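Long-range contacts in putative alpha-ketoglutarate-dependent taurine dioxygenase (Burkholderia xenovorans, PDB 5HSX), which probably acts as an iron- and 2-oxoglutarate-dependent dioxygenase of the TauD/TfdA family, its substrate not being established: residues B[140-146]-B[284-289]; B[60-64]-B[255-259]; B[133-139]-B[263-269]. All coordinates share one frame; numbering follows the deposited sequence.

Contact 1 (B[140-146]-B[284-289]); sequences GVTIPPY and FDRQLY
Phe284 meets Pro144, Pro145 and Tyr146 at the loop end of this contact. Pro145 lies over one face of the Phe284 ring, with CD 3.8 Å from the ring centroid and almost on the ring normal, a CH-pi contact. The edge of the same ring is turned to the face of Tyr146. The two planes stand at 78°, a T-shaped pair with centroids 5.2 Å apart. Pro144 packs at the root of the side chain, its CB 3.4 Å from Phe284 CB. With CG of Phe284 anti to its carbonyl carbon, chi1 -53° sends the ring over toward Pro145 and Tyr146. The backbone O of Tyr146 is buried here and has no hydrogen-bond partner in the model.

Farther along, the two segments pair antiparallel through a classic beta bulge. Val141 and Thr142 both face Gln287, and its O accepts from both of their backbone N atoms. The return bond runs from Gln287 N to Thr142 O, 2.8 Å. That oxygen also takes a CA-H...O contact from Arg286. Beyond the bulge, Gly140 and Leu288 form a non-hydrogen-bonded pair.

Apolar groups flank the paired backbones. Val141 CG2 touches the edge of the Tyr289 ring, 3.6 Å from its CD2. Ile143 CD1 packs against Leu288 CG at 4.0 Å, one side chain lying roughly perpendicular to the other. Arg286 runs extended past Pro144, and its guanidinium has Leu288 CD1 over one face. Trp258 makes a cation-pi contact with this arginine. Gln287 bends at chi2 (72°), which brings NE2 back to Leu288 O; the same nitrogen also bonds to Ser100 OG. Tyr146 packs against Ser26 of the second subunit.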
loop_
_atom_site.group_PDB
_atom_site.type_symbol
_atom_site.label_atom_id
_atom_site.label_comp_id
_atom_site.label_asym_id
_atom_site.label_seq_id
_atom_site.Cartn_x
_atom_site.Cartn_y
_atom_site.Cartn_z
ATOM N N GLY B 140 7.875 -2.660 -18.322
ATOM C CA GLY B 140 8.338 -3.924 -17.781
ATOM C C GLY B 140 8.537 -4.961 -18.868
ATOM O O GLY B 140 7.605 -5.291 -19.603
ATOM N N VAL B 141 9.760 -5.469 -18.968
ATOM C CA VAL B 141 10.121 -6.453 -19.987
ATOM C C VAL B 141 10.181 -7.858 -19.411
ATOM O O VAL B 141 9.536 -8.775 -19.923
ATOM C CB VAL B 141 11.458 -6.065 -20.656
ATOM C CG1 VAL B 141 11.938 -7.191 -21.573
ATOM C CG2 VAL B 141 11.287 -4.758 -21.430
ATOM N N THR B 142 10.962 -8.047 -18.350
ATOM C CA THR B 142 11.040 -9.318 -17.633
ATOM C C THR B 142 10.471 -9.071 -16.244
ATOM O O THR B 142 11.052 -8.318 -15.455
ATOM C CB THR B 142 12.474 -9.827 -17.572
ATOM O OG1 THR B 142 12.998 -9.898 -18.904
ATOM C CG2 THR B 142 12.526 -11.211 -16.939
ATOM N N ILE B 143 9.319 -9.668 -15.962
ATOM C CA ILE B 143 8.572 -9.321 -14.758
ATOM C C ILE B 143 8.274 -10.584 -13.962
ATOM O O ILE B 143 7.731 -11.553 -14.513
ATOM C CB ILE B 143 7.278 -8.567 -15.100
ATOM C CG1 ILE B 143 7.596 -7.195 -15.716
ATOM C CG2 ILE B 143 6.385 -8.465 -13.875
ATOM C CD1 ILE B 143 8.397 -6.254 -14.811
ATOM N N PRO B 144 8.615 -10.606 -12.673
ATOM C CA PRO B 144 8.374 -11.807 -11.868
ATOM C C PRO B 144 6.892 -12.103 -11.739
ATOM O O PRO B 144 6.056 -11.182 -11.748
ATOM C CB PRO B 144 8.982 -11.440 -10.502
ATOM C CG PRO B 144 9.992 -10.360 -10.815
ATOM C CD PRO B 144 9.387 -9.582 -11.952
ATOM N N PRO B 145 6.514 -13.379 -11.582
ATOM C CA PRO B 145 5.091 -13.710 -11.366
ATOM C C PRO B 145 4.485 -13.029 -10.150
ATOM O O PRO B 145 3.276 -12.769 -10.137
ATOM C CB PRO B 145 5.097 -15.241 -11.212
ATOM C CG PRO B 145 6.508 -15.612 -10.928
ATOM C CD PRO B 145 7.365 -14.580 -11.606
ATOM N N TYR B 146 5.281 -12.734 -9.126
ATOM C CA TYR B 146 4.801 -11.955 -7.992
ATOM C C TYR B 146 6.003 -11.341 -7.289
ATOM O O TYR B 146 7.150 -11.731 -7.520
ATOM C CB TYR B 146 3.962 -12.800 -7.028
ATOM C CG TYR B 146 4.663 -14.040 -6.521
ATOM C CD1 TYR B 146 5.373 -14.020 -5.326
ATOM C CD2 TYR B 146 4.618 -15.229 -7.239
ATOM C CE1 TYR B 146 6.014 -15.161 -4.857
ATOM C CE2 TYR B 146 5.256 -16.365 -6.779
ATOM C CZ TYR B 146 5.955 -16.319 -5.591
ATOM O OH TYR B 146 6.589 -17.450 -5.136
ATOM N N PHE B 284 13.422 -14.393 -8.675
ATOM C CA PHE B 284 13.006 -14.022 -10.020
ATOM C C PHE B 284 13.841 -12.878 -10.588
ATOM O O PHE B 284 14.207 -11.938 -9.878
ATOM C CB PHE B 284 11.536 -13.605 -10.026
ATOM C CG PHE B 284 10.603 -14.606 -9.409
ATOM C CD1 PHE B 284 9.791 -14.244 -8.342
ATOM C CD2 PHE B 284 10.521 -15.895 -9.906
ATOM C CE1 PHE B 284 8.917 -15.155 -7.775
ATOM C CE2 PHE B 284 9.654 -16.821 -9.337
ATOM C CZ PHE B 284 8.851 -16.449 -8.271
ATOM N N ASP B 285 14.106 -12.947 -11.889
ATOM C CA ASP B 285 14.745 -11.846 -12.590
ATOM C C ASP B 285 13.724 -10.753 -12.879
ATOM O O ASP B 285 12.525 -11.013 -13.009
ATOM C CB ASP B 285 15.383 -12.330 -13.890
ATOM C CG ASP B 285 16.677 -13.083 -13.657
ATOM O OD1 ASP B 285 16.860 -13.627 -12.548
ATOM O OD2 ASP B 285 17.513 -13.129 -14.584
ATOM N N ARG B 286 14.212 -9.518 -12.976
ATOM C CA ARG B 286 13.335 -8.365 -13.157
ATOM C C ARG B 286 14.073 -7.332 -13.992
ATOM O O ARG B 286 15.138 -6.858 -13.585
ATOM C CB ARG B 286 12.920 -7.783 -11.804
ATOM C CG ARG B 286 11.856 -6.693 -11.857
ATOM C CD ARG B 286 11.423 -6.327 -10.443
ATOM N NE ARG B 286 10.320 -5.369 -10.373
ATOM C CZ ARG B 286 10.486 -4.056 -10.231
ATOM N NH1 ARG B 286 11.712 -3.550 -10.163
ATOM N NH2 ARG B 286 9.436 -3.248 -10.158
ATOM N N GLN B 287 13.516 -6.989 -15.153
ATOM C CA GLN B 287 14.140 -6.037 -16.066
ATOM C C GLN B 287 13.086 -5.057 -16.549
ATOM O O GLN B 287 12.101 -5.462 -17.175
ATOM C CB GLN B 287 14.789 -6.742 -17.260
ATOM C CG GLN B 287 15.411 -5.775 -18.275
ATOM C CD GLN B 287 16.682 -5.114 -17.762
ATOM O OE1 GLN B 287 17.657 -5.788 -17.435
ATOM N NE2 GLN B 287 16.680 -3.791 -17.700
ATOM N N LEU B 288 13.294 -3.778 -16.257
ATOM C CA LEU B 288 12.445 -2.713 -16.759
ATOM C C LEU B 288 13.326 -1.674 -17.434
ATOM O O LEU B 288 14.551 -1.669 -17.273
ATOM C CB LEU B 288 11.616 -2.070 -15.636
ATOM C CG LEU B 288 10.658 -2.978 -14.851
ATOM C CD1 LEU B 288 11.356 -3.612 -13.656
ATOM C CD2 LEU B 288 9.416 -2.200 -14.404
ATOM N N TYR B 289 12.691 -0.795 -18.206
ATOM C CA TYR B 289 13.388 0.312 -18.847
ATOM C C TYR B 289 12.572 1.574 -18.654
ATOM O O TYR B 289 11.338 1.529 -18.685
ATOM C CB TYR B 289 13.621 0.055 -20.342
ATOM C CG TYR B 289 14.514 -1.128 -20.586
ATOM C CD1 TYR B 289 15.900 -1.007 -20.520
ATOM C CD2 TYR B 289 13.973 -2.377 -20.861
ATOM C CE1 TYR B 289 16.728 -2.114 -20.731
ATOM C CE2 TYR B 289 14.785 -3.477 -21.076
ATOM C CZ TYR B 289 16.157 -3.338 -21.011
ATOM O OH TYR B 289 16.949 -4.438 -21.224
#

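Contact 2 (B[60-64]-B[255-259])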
loop_
_atom_site.group_PDB
_atom_site.type_symbol
_atom_site.label_atom_id
_atom_site.label_comp_id
_atom_site.label_asym_id
_atom_site.label_seq_id
_atom_site.Cartn_x
_atom_site.Cartn_y
_atom_site.Cartn_z
ATOM N N VAL B 60 -0.853 6.844 -14.954
ATOM C CA VAL B 60 -1.689 6.008 -15.799
ATOM C C VAL B 60 -0.892 4.778 -16.209
ATOM O O VAL B 60 0.341 4.810 -16.310
ATOM C CB VAL B 60 -2.232 6.770 -17.028
ATOM C CG1 VAL B 60 -3.154 7.907 -16.568
ATOM C CG2 VAL B 60 -1.093 7.326 -17.895
ATOM N N PHE B 61 -1.610 3.678 -16.430
ATOM C CA PHE B 61 -0.987 2.387 -16.689
ATOM C C PHE B 61 -1.509 1.788 -17.989
ATOM O O PHE B 61 -2.693 1.918 -18.314
ATOM C CB PHE B 61 -1.247 1.401 -15.538
ATOM C CG PHE B 61 -0.816 1.905 -14.191
ATOM C CD1 PHE B 61 0.520 1.875 -13.817
ATOM C CD2 PHE B 61 -1.751 2.398 -13.293
ATOM C CE1 PHE B 61 0.919 2.328 -12.566
ATOM C CE2 PHE B 61 -1.364 2.853 -12.038
ATOM C CZ PHE B 61 -0.023 2.817 -11.671
ATOM N N PHE B 62 -0.618 1.121 -18.720
ATOM C CA PHE B 62 -0.970 0.357 -19.906
ATOM C C PHE B 62 -0.590 -1.099 -19.680
ATOM O O PHE B 62 0.335 -1.403 -18.918
ATOM C CB PHE B 62 -0.257 0.887 -21.169
ATOM C CG PHE B 62 -0.444 2.367 -21.412
ATOM C CD1 PHE B 62 -1.431 2.827 -22.276
ATOM C CD2 PHE B 62 0.383 3.297 -20.791
ATOM C CE1 PHE B 62 -1.596 4.199 -22.510
ATOM C CE2 PHE B 62 0.222 4.659 -21.017
ATOM C CZ PHE B 62 -0.767 5.110 -21.878
ATOM N N ARG B 63 -1.310 -1.997 -20.347
ATOM C CA ARG B 63 -1.044 -3.427 -20.291
ATOM C C ARG B 63 -0.828 -3.974 -21.693
ATOM O O ARG B 63 -1.369 -3.450 -22.672
ATOM C CB ARG B 63 -2.201 -4.198 -19.633
ATOM C CG ARG B 63 -2.558 -3.760 -18.229
ATOM C CD ARG B 63 -1.511 -4.176 -17.218
ATOM N NE ARG B 63 -2.027 -4.076 -15.857
ATOM C CZ ARG B 63 -1.353 -4.435 -14.769
ATOM N NH1 ARG B 63 -0.117 -4.906 -14.873
ATOM N NH2 ARG B 63 -1.912 -4.310 -13.573
ATOM N N GLU B 64 -0.035 -5.044 -21.779
ATOM C CA GLU B 64 0.168 -5.779 -23.027
ATOM C C GLU B 64 0.752 -4.884 -24.119
ATOM O O GLU B 64 0.358 -4.962 -25.284
ATOM C CB GLU B 64 -1.134 -6.430 -23.508
ATOM C CG GLU B 64 -1.721 -7.446 -22.556
ATOM C CD GLU B 64 -0.830 -8.653 -22.390
ATOM O OE1 GLU B 64 -0.471 -8.971 -21.236
ATOM O OE2 GLU B 64 -0.483 -9.281 -23.414
ATOM N N ARG B 255 -1.401 1.037 -5.622
ATOM C CA ARG B 255 -0.405 -0.016 -5.782
ATOM C C ARG B 255 -0.609 -0.702 -7.128
ATOM O O ARG B 255 -1.749 -0.925 -7.552
ATOM C CB ARG B 255 -0.518 -1.024 -4.628
ATOM C CG ARG B 255 0.495 -2.169 -4.651
ATOM C CD ARG B 255 0.446 -2.897 -3.316
ATOM N NE ARG B 255 1.292 -4.081 -3.316
ATOM C CZ ARG B 255 1.639 -4.740 -2.214
ATOM N NH1 ARG B 255 1.232 -4.305 -1.031
ATOM N NH2 ARG B 255 2.409 -5.830 -2.300
ATOM N N PHE B 256 0.496 -1.042 -7.798
ATOM C CA PHE B 256 0.473 -1.595 -9.150
ATOM C C PHE B 256 1.265 -2.891 -9.163
ATOM O O PHE B 256 2.443 -2.901 -8.796
ATOM C CB PHE B 256 1.071 -0.599 -10.150
ATOM C CG PHE B 256 0.969 -1.023 -11.595
ATOM C CD1 PHE B 256 -0.260 -1.058 -12.238
ATOM C CD2 PHE B 256 2.106 -1.323 -12.321
ATOM C CE1 PHE B 256 -0.349 -1.420 -13.575
ATOM C CE2 PHE B 256 2.026 -1.671 -13.662
ATOM C CZ PHE B 256 0.798 -1.717 -14.290
ATOM N N LYS B 257 0.634 -3.971 -9.600
ATOM C CA LYS B 257 1.322 -5.239 -9.781
ATOM C C LYS B 257 1.689 -5.376 -11.249
ATOM O O LYS B 257 0.806 -5.400 -12.117
ATOM C CB LYS B 257 0.471 -6.421 -9.316
ATOM C CG LYS B 257 1.183 -7.754 -9.532
ATOM C CD LYS B 257 0.440 -8.896 -8.862
ATOM C CE LYS B 257 1.251 -10.195 -8.917
ATOM N NZ LYS B 257 1.501 -10.690 -10.306
ATOM N N TRP B 258 2.989 -5.445 -11.518
ATOM C CA TRP B 258 3.498 -5.468 -12.881
ATOM C C TRP B 258 3.217 -6.792 -13.574
ATOM O O TRP B 258 3.121 -7.850 -12.946
ATOM C CB TRP B 258 5.006 -5.214 -12.890
ATOM C CG TRP B 258 5.345 -3.828 -12.491
ATOM C CD1 TRP B 258 5.508 -3.353 -11.223
ATOM C CD2 TRP B 258 5.543 -2.715 -13.369
ATOM N NE1 TRP B 258 5.799 -2.008 -11.258
ATOM C CE2 TRP B 258 5.830 -1.598 -12.567
ATOM C CE3 TRP B 258 5.512 -2.561 -14.759
ATOM C CZ2 TRP B 258 6.080 -0.338 -13.104
ATOM C CZ3 TRP B 258 5.768 -1.312 -15.293
ATOM C CH2 TRP B 258 6.040 -0.212 -14.466
ATOM N N GLN B 259 3.084 -6.716 -14.892
ATOM C CA GLN B 259 3.165 -7.867 -15.774
ATOM C C GLN B 259 4.095 -7.499 -16.917
ATOM O O GLN B 259 4.337 -6.318 -17.179
ATOM C CB GLN B 259 1.789 -8.278 -16.324
ATOM C CG GLN B 259 0.772 -8.657 -15.250
ATOM C CD GLN B 259 -0.589 -8.959 -15.845
ATOM O OE1 GLN B 259 -0.692 -9.643 -16.862
ATOM N NE2 GLN B 259 -1.641 -8.430 -15.225
HETATM O O HOH W 1 -2.270 -4.012 -10.310
HETATM O O HOH W 2 -1.025 -7.669 -18.933
#
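Residues 61-64 and 256-259 run nearly the same way, with CA atoms still 8.7 Å apart between Phe61 and Phe256. They are not paired as strands. Strand 59-62 belongs to the large mixed sheet, and strand 253-256 is outermost, within this chain, in the smaller antiparallel sheet. The contact joins two sheets, and the loops that follow their strands, through side chains and an arginine-to-backbone grip, in what fits the double-stranded beta-helix (cupin) fold of the TauD family.

Phe61 and Phe256 form an offset stack. The rings are nearly parallel, 7° between planes, with centroids 4.0 Å apart. Phe256 CD1 sits over the centre of the Phe61 ring. The two side chains reach past one another from facing strands. Phe256 holds CG anti to its backbone N (chi1 -174°), which carries its ring across to Phe61. Trp152 meets Phe61 edge-to-face.

Arg63 follows on at the more open end. Its chain bends at chi2 and brings the guanidinium against Phe256, with CE1 of that ring over one guanidinium face. The planes are 25° apart. Gln259 NE2 lies over the opposite face. Both terminal nitrogens of Arg63 grip one acceptor end-on: NH1 reaches Lys257 O at 2.9 Å and NH2 reaches the same oxygen at 3.3 Å. That oxygen lies in the guanidinium plane, so the pair of bonds limits rotation of the group. NH1 also bonds to Ser262 OG, and NE has a long, weak ion pair with Glu32.

Two waters join the segments. The first accepts from Lys257 N and, weakly, from Arg63 NH2. The second donates to Glu64 OE1 at 2.7 Å and weakly to Gln259 OE1 at 2.9 Å.

Contact 3 (B[133-139]-B[263-269]); sequences PWASILR and VAFWDNR
Ile137 runs alongside Phe265 at the apolar centre. Ile137 CG1 sits over the Phe265 ring, 3.8 Å from its centroid, a CH-pi contact. Ala135 CB touches the edge of that ring, and Ile137 CG2 packs on Val263 CG1. On the other face of the sheet, Ser136 CB lies over the six-membered ring of Trp266, while Leu138 CB meets the edge of the same indole.

The backbones beneath are regular antiparallel strands. Ser136 pairs with Trp266 and Leu138 with Ala264, each pair through two hydrogen bonds. The Leu138 N to Ala264 O bond is 2.9 Å and nearly straight, 172° at the hydrogen.

Polar groups gather where strand 263-267 ends and strand 135-139 begins. Asn268 N donates to Trp134 O at 2.8 Å, from above the carbonyl plane. Asn268 ND2 gives a bond of 3.1 Å to Ser136 OG, which lies close to the amide plane. Trp134 CE3 lies over one face of the Arg269 guanidinium, 3.2 Å from NH2, the planes 43° apart. Arg269 bends at chi3 (-63°) and grips Asp267 side-on, NE to OD1 and NH2 to OD2. OD1 also accepts from Arg269 N, which closes an Asx turn. His210 bonds to Asp267 OD2, and Glu212 forms a salt bridge with Arg269 NH2.

Trp266 also meets His273, and Ser136 OG bonds weakly to Asp125. His273 and Asp125 belong to the metal site, which here holds sodium. The strand pair lies next to this site, which in the family would probably hold iron, in a sheet consistent with a cupin-type (double-stranded beta-helix) dioxygenase fold.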
loop_
_atom_site.group_PDB
_atom_site.type_symbol
_atom_site.label_atom_id
_atom_site.label_comp_id
_atom_site.label_asym_id
_atom_site.label_seq_id
_atom_site.Cartn_x
_atom_site.Cartn_y
_atom_site.Cartn_z
ATOM N N PRO B 133 12.692 16.131 -13.543
ATOM C CA PRO B 133 11.892 15.704 -14.700
ATOM C C PRO B 133 10.409 15.735 -14.359
ATOM O O PRO B 133 10.004 15.386 -13.248
ATOM C CB PRO B 133 12.378 14.271 -14.965
ATOM C CG PRO B 133 12.941 13.817 -13.649
ATOM C CD PRO B 133 13.572 15.052 -13.056
ATOM N N TRP B 134 9.593 16.181 -15.312
ATOM C CA TRP B 134 8.177 16.292 -14.988
ATOM C C TRP B 134 7.448 14.956 -15.056
ATOM O O TRP B 134 6.390 14.819 -14.433
ATOM C CB TRP B 134 7.502 17.332 -15.890
ATOM C CG TRP B 134 7.136 16.900 -17.281
ATOM C CD1 TRP B 134 7.872 17.080 -18.429
ATOM C CD2 TRP B 134 5.910 16.281 -17.685
ATOM N NE1 TRP B 134 7.177 16.595 -19.517
ATOM C CE2 TRP B 134 5.973 16.096 -19.086
ATOM C CE3 TRP B 134 4.758 15.869 -16.997
ATOM C CZ2 TRP B 134 4.934 15.507 -19.808
ATOM C CZ3 TRP B 134 3.729 15.282 -17.718
ATOM C CH2 TRP B 134 3.827 15.103 -19.110
ATOM N N ALA B 135 7.987 13.968 -15.771
ATOM C CA ALA B 135 7.300 12.691 -15.907
ATOM C C ALA B 135 8.313 11.603 -16.200
ATOM O O ALA B 135 9.416 11.867 -16.689
ATOM C CB ALA B 135 6.253 12.720 -17.029
ATOM N N SER B 136 7.910 10.368 -15.927
ATOM C CA SER B 136 8.698 9.212 -16.326
ATOM C C SER B 136 7.770 8.166 -16.928
ATOM O O SER B 136 6.590 8.083 -16.575
ATOM C CB SER B 136 9.472 8.616 -15.139
ATOM O OG SER B 136 9.931 9.631 -14.255
ATOM N N ILE B 137 8.325 7.362 -17.831
ATOM C CA ILE B 137 7.604 6.276 -18.483
ATOM C C ILE B 137 8.428 5.012 -18.295
ATOM O O ILE B 137 9.517 4.883 -18.870
ATOM C CB ILE B 137 7.361 6.560 -19.971
ATOM C CG1 ILE B 137 6.510 7.822 -20.119
ATOM C CG2 ILE B 137 6.704 5.347 -20.644
ATOM C CD1 ILE B 137 6.535 8.418 -21.477
ATOM N N LEU B 138 7.910 4.079 -17.501
ATOM C CA LEU B 138 8.624 2.873 -17.101
ATOM C C LEU B 138 7.915 1.662 -17.694
ATOM O O LEU B 138 6.715 1.480 -17.462
ATOM C CB LEU B 138 8.658 2.782 -15.574
ATOM C CG LEU B 138 9.297 1.573 -14.902
ATOM C CD1 LEU B 138 10.776 1.494 -15.230
ATOM C CD2 LEU B 138 9.060 1.684 -13.388
ATOM N N ARG B 139 8.642 0.831 -18.448
ATOM C CA ARG B 139 8.051 -0.354 -19.063
ATOM C C ARG B 139 8.695 -1.630 -18.525
ATOM O O ARG B 139 9.908 -1.683 -18.291
ATOM C CB ARG B 139 8.152 -0.296 -20.604
ATOM C CG ARG B 139 9.466 -0.785 -21.230
ATOM C CD ARG B 139 9.436 -0.601 -22.751
ATOM N NE ARG B 139 10.314 -1.543 -23.435
ATOM C CZ ARG B 139 11.575 -1.293 -23.779
ATOM N NH1 ARG B 139 12.120 -0.112 -23.512
ATOM N NH2 ARG B 139 12.294 -2.228 -24.393
ATOM N N VAL B 263 3.171 -0.786 -18.650
ATOM C CA VAL B 263 3.793 0.532 -18.719
ATOM C C VAL B 263 3.158 1.407 -17.648
ATOM O O VAL B 263 1.935 1.409 -17.489
ATOM C CB VAL B 263 3.624 1.180 -20.112
ATOM C CG1 VAL B 263 4.307 2.561 -20.155
ATOM C CG2 VAL B 263 4.177 0.268 -21.208
ATOM N N ALA B 264 3.990 2.142 -16.910
ATOM C CA ALA B 264 3.532 3.146 -15.959
ATOM C C ALA B 264 4.044 4.509 -16.400
ATOM O O ALA B 264 5.232 4.659 -16.706
ATOM C CB ALA B 264 4.020 2.826 -14.540
ATOM N N PHE B 265 3.148 5.495 -16.425
ATOM C CA PHE B 265 3.428 6.847 -16.912
ATOM C C PHE B 265 2.944 7.785 -15.814
ATOM O O PHE B 265 1.735 7.879 -15.575
ATOM C CB PHE B 265 2.681 7.074 -18.235
ATOM C CG PHE B 265 2.954 8.398 -18.941
ATOM C CD1 PHE B 265 3.890 9.317 -18.485
ATOM C CD2 PHE B 265 2.249 8.692 -20.100
ATOM C CE1 PHE B 265 4.113 10.503 -19.182
ATOM C CE2 PHE B 265 2.462 9.874 -20.796
ATOM C CZ PHE B 265 3.394 10.786 -20.333
ATOM N N TRP B 266 3.862 8.441 -15.099
ATOM C CA TRP B 266 3.437 9.234 -13.951
ATOM C C TRP B 266 3.943 10.667 -14.020
ATOM O O TRP B 266 4.974 10.962 -14.633
ATOM C CB TRP B 266 3.863 8.611 -12.614
ATOM C CG TRP B 266 5.337 8.530 -12.324
ATOM C CD1 TRP B 266 6.087 9.441 -11.635
ATOM C CD2 TRP B 266 6.212 7.438 -12.631
ATOM N NE1 TRP B 266 7.386 8.995 -11.524
ATOM C CE2 TRP B 266 7.488 7.768 -12.123
ATOM C CE3 TRP B 266 6.046 6.224 -13.301
ATOM C CZ2 TRP B 266 8.595 6.921 -12.262
ATOM C CZ3 TRP B 266 7.149 5.377 -13.432
ATOM C CH2 TRP B 266 8.407 5.739 -12.923
ATOM N N ASP B 267 3.183 11.545 -13.366
ATOM C CA ASP B 267 3.439 12.984 -13.323
ATOM C C ASP B 267 4.209 13.269 -12.036
ATOM O O ASP B 267 3.630 13.301 -10.949
ATOM C CB ASP B 267 2.122 13.760 -13.379
ATOM C CG ASP B 267 2.327 15.271 -13.433
ATOM O OD1 ASP B 267 3.461 15.739 -13.191
ATOM O OD2 ASP B 267 1.343 15.990 -13.699
ATOM N N ASN B 268 5.522 13.485 -12.168
ATOM C CA ASN B 268 6.389 13.772 -11.026
ATOM C C ASN B 268 6.094 15.106 -10.360
ATOM O O ASN B 268 6.613 15.364 -9.270
ATOM C CB ASN B 268 7.848 13.785 -11.459
ATOM C CG ASN B 268 8.396 12.418 -11.683
ATOM O OD1 ASN B 268 8.329 11.554 -10.800
ATOM N ND2 ASN B 268 8.960 12.198 -12.869
ATOM N N ARG B 269 5.326 15.981 -10.989
ATOM C CA ARG B 269 4.996 17.223 -10.319
ATOM C C ARG B 269 3.899 17.050 -9.281
ATOM O O ARG B 269 3.680 17.967 -8.480
ATOM C CB ARG B 269 4.593 18.266 -11.362
ATOM C CG ARG B 269 5.653 18.395 -12.450
ATOM C CD ARG B 269 5.126 19.099 -13.667
ATOM N NE ARG B 269 4.049 18.341 -14.289
ATOM C CZ ARG B 269 3.488 18.666 -15.452
ATOM N NH1 ARG B 269 3.920 19.723 -16.135
ATOM N NH2 ARG B 269 2.501 17.927 -15.935
#

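In the fold
Contact 3 is the buried core, about 6 Å between its centre and that of the chain. Contacts 1 and 2 are partly buried and lie farther out, at about 20 and 15 Å. All three reach the large mixed sheet. Strand 263-267 of contact 3 lies between strands 59-62 and 135-140, and 135-140 in turn neighbours 287-293 of contact 1. Contact 3 is a regular strand ladder with a salt bridge inside 263-269 at one end. Contact 1 is an irregular pairing that leads into proline and aromatic packing. Contact 2 relies on stacked rings, an arginine and waters. Lys257 NZ bonds to Pro145 O, joining contacts 1 and 2.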